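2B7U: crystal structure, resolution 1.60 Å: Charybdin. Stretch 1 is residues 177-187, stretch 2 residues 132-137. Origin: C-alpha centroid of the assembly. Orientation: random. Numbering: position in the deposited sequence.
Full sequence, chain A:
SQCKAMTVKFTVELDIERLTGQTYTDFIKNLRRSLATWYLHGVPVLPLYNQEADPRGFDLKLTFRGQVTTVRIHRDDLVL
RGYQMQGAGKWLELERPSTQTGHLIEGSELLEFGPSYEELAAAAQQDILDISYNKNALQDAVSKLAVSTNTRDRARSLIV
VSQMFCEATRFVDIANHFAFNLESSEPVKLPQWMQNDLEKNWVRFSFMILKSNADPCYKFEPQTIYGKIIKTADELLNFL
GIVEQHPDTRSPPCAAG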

# COMPACT_ATOMS: atom_id res chain seq x y z
N HIS A 177 -13.73 3.35 3.46
CA HIS A 177 -13.86 3.25 4.89
C HIS A 177 -13.08 4.35 5.57
O HIS A 177 -13.56 4.99 6.53
CB HIS A 177 -13.36 1.90 5.40
CG HIS A 177 -13.43 1.77 6.88
ND1 HIS A 177 -14.62 1.59 7.55
CD2 HIS A 177 -12.47 1.83 7.83
CE1 HIS A 177 -14.39 1.53 8.85
NE2 HIS A 177 -13.09 1.67 9.05
N PHE A 178 -11.86 4.59 5.10
CA PHE A 178 -11.03 5.60 5.73
C PHE A 178 -11.52 7.00 5.41
O PHE A 178 -11.41 7.90 6.25
CB PHE A 178 -9.56 5.42 5.35
CG PHE A 178 -8.91 4.20 5.93
CD1 PHE A 178 -9.24 3.72 7.19
CD2 PHE A 178 -7.92 3.52 5.21
CE1 PHE A 178 -8.62 2.58 7.73
CE2 PHE A 178 -7.30 2.42 5.77
CZ PHE A 178 -7.64 1.95 7.01
N ALA A 179 -12.11 7.19 4.23
CA ALA A 179 -12.62 8.50 3.81
C ALA A 179 -13.83 8.90 4.65
O ALA A 179 -13.94 10.05 5.11
CB ALA A 179 -12.99 8.48 2.32
N PHE A 180 -14.71 7.93 4.88
CA PHE A 180 -16.01 8.20 5.50
C PHE A 180 -15.84 8.51 6.98
O PHE A 180 -16.69 9.19 7.57
CB PHE A 180 -16.96 7.00 5.30
CG PHE A 180 -17.30 6.68 3.85
CD1 PHE A 180 -16.94 7.53 2.79
CD2 PHE A 180 -18.04 5.54 3.54
CE1 PHE A 180 -17.29 7.22 1.49
CE2 PHE A 180 -18.40 5.25 2.22
CZ PHE A 180 -18.02 6.08 1.21
N ASN A 181 -14.74 8.04 7.57
CA ASN A 181 -14.49 8.11 9.02
C ASN A 181 -13.35 9.06 9.38
O ASN A 181 -12.98 9.21 10.55
CB ASN A 181 -14.19 6.70 9.54
CG ASN A 181 -15.42 5.81 9.60
OD1 ASN A 181 -16.32 6.03 10.42
ND2 ASN A 181 -15.48 4.80 8.74
N LEU A 182 -12.83 9.76 8.37
CA LEU A 182 -11.57 10.48 8.48
C LEU A 182 -11.58 11.59 9.52
O LEU A 182 -10.66 11.70 10.33
CB LEU A 182 -11.20 11.04 7.12
CG LEU A 182 -9.81 11.63 6.96
CD1 LEU A 182 -8.73 10.56 6.99
CD2 LEU A 182 -9.77 12.41 5.68
N GLU A 183 -12.62 12.40 9.51
CA GLU A 183 -12.67 13.58 10.39
C GLU A 183 -13.28 13.28 11.75
O GLU A 183 -13.50 14.20 12.56
CB GLU A 183 -13.42 14.70 9.68
CG GLU A 183 -12.74 15.17 8.40
CD GLU A 183 -13.20 16.55 7.96
OE1 GLU A 183 -12.71 17.55 8.52
OE2 GLU A 183 -14.07 16.62 7.07
N SER A 184 -13.54 12.00 12.03
CA SER A 184 -14.09 11.57 13.31
C SER A 184 -13.12 11.87 14.45
O SER A 184 -11.91 11.72 14.30
CB SER A 184 -14.40 10.07 13.28
OG SER A 184 -14.93 9.64 14.53
N SER A 185 -13.68 12.28 15.59
CA SER A 185 -12.90 12.53 16.80
C SER A 185 -12.60 11.25 17.59
O SER A 185 -11.69 11.24 18.43
CB SER A 185 -13.63 13.54 17.70
OG SER A 185 -14.93 13.07 18.05
N GLU A 186 -13.36 10.19 17.33
CA GLU A 186 -13.14 8.90 17.97
C GLU A 186 -12.32 8.02 17.03
O GLU A 186 -12.25 8.28 15.83
CB GLU A 186 -14.47 8.21 18.30
CG GLU A 186 -15.15 8.71 19.60
CD GLU A 186 -16.26 7.78 20.09
OE1 GLU A 186 -16.15 6.54 19.91
OE2 GLU A 186 -17.26 8.28 20.66
N PRO A 187 -11.69 6.97 17.58
CA PRO A 187 -10.91 6.03 16.77
C PRO A 187 -11.68 5.41 15.60
O PRO A 187 -12.88 5.12 15.71
CB PRO A 187 -10.52 4.94 17.78
CG PRO A 187 -10.51 5.63 19.08
CD PRO A 187 -11.65 6.60 19.01
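Stretch 2, residues 132-137: SYNKNA

Stretch 2 lies along the loop that leaves the helix of 177-180, entering as loop at Ser-132 and turning into a helix at Lys-135. Residues 132-134 run roughly opposite to 182-187, before the helix turns off: CA of Pro-187 is 5.1 Å from CA of Ser-132, and CA of Leu-182 is 4.7 Å from CA of Asn-134. Stretch 1 makes a type I turn from Asn-181 to Ser-184 at the start of this segment, closed by Ser-184 N to Asn-181 O at 3.2 Å.

The rule of the contact is that the amides of a helix start need acceptors, and here a loop carbonyl, a water and the cap side chain each take one. Lys-135 N, in the first turn of its helix, donates to Leu-182 O at 2.9 Å with a good angle. Asn-134 is the N-cap: with chi1 in p, its OD1 accepts from Ala-137 N at 2.9 Å, which leaves the amide nitrogen to face stretch 1. There Asn-134 ND2 gives a weak hydrogen bond to Glu-186 O at 3.1 Å and lies 3.2 Å from Ser-184 O. The second amide of the new helix, Asn-136 N, donates to water 2 at 3.1 Å, and that water donates in turn to Leu-182 O (3.1 Å) and Ser-184 O (2.7 Å). Leu-182 O thus accepts from both protein and solvent.

A second water bridges two carbonyls, donating to Phe-178 O at 2.7 Å and to Tyr-133 O at 2.6 Å. Beside it the apolar packing is close: Phe-178 CE1 touches Tyr-133 CB at 3.4 Å, the two rings oblique at 50°.

Charge contributes less directly. Lys-135, extended with every chi in t, brings NZ within 4.2 Å of Glu-183 OE1, beyond a salt bridge, and NZ finds its hydrogen bond elsewhere in the structure. Lys-135 CB also packs 4.1 Å from Leu-182 CG. At the far end, Ser-132 OG rests 3.4 Å from Pro-187 CA.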

# COMPACT_ATOMS: atom_id res chain seq x y z
N SER A 132 -5.58 3.11 15.39
CA SER A 132 -6.59 4.01 14.83
C SER A 132 -6.09 4.61 13.53
O SER A 132 -4.91 4.93 13.41
CB SER A 132 -6.93 5.14 15.81
OG SER A 132 -7.89 6.01 15.21
N TYR A 133 -7.01 4.76 12.57
CA TYR A 133 -6.68 5.21 11.22
C TYR A 133 -7.51 6.41 10.78
O TYR A 133 -8.06 6.43 9.68
CB TYR A 133 -6.87 4.09 10.22
CG TYR A 133 -6.07 2.87 10.56
CD1 TYR A 133 -6.69 1.70 11.00
CD2 TYR A 133 -4.71 2.86 10.40
CE1 TYR A 133 -5.93 0.59 11.30
CE2 TYR A 133 -3.96 1.75 10.69
CZ TYR A 133 -4.58 0.61 11.13
OH TYR A 133 -3.82 -0.48 11.44
N ASN A 134 -7.63 7.39 11.65
CA ASN A 134 -8.34 8.61 11.29
C ASN A 134 -7.34 9.74 11.00
O ASN A 134 -6.13 9.53 10.99
CB ASN A 134 -9.39 8.97 12.34
CG ASN A 134 -8.80 9.28 13.69
OD1 ASN A 134 -7.58 9.35 13.86
ND2 ASN A 134 -9.67 9.50 14.67
N LYS A 135 -7.85 10.95 10.79
CA LYS A 135 -6.99 12.09 10.48
C LYS A 135 -6.03 12.40 11.63
O LYS A 135 -4.85 12.68 11.42
CB LYS A 135 -7.86 13.32 10.17
CG LYS A 135 -7.12 14.57 9.77
CD LYS A 135 -8.13 15.65 9.47
CE LYS A 135 -7.49 16.97 9.10
NZ LYS A 135 -8.54 17.98 8.71
N ASN A 136 -6.55 12.34 12.85
CA ASN A 136 -5.71 12.56 14.03
C ASN A 136 -4.56 11.55 14.09
O ASN A 136 -3.44 11.91 14.41
CB ASN A 136 -6.54 12.54 15.31
CG ASN A 136 -7.45 13.77 15.46
OD1 ASN A 136 -8.52 13.67 16.06
ND2 ASN A 136 -7.02 14.91 14.95
N ALA A 137 -4.83 10.29 13.73
CA ALA A 137 -3.78 9.26 13.74
C ALA A 137 -2.74 9.52 12.66
O ALA A 137 -1.54 9.28 12.86
CB ALA A 137 -4.38 7.88 13.60
O HOH W 1 -10.31 7.31 8.65
O HOH W 2 -9.64 12.49 13.15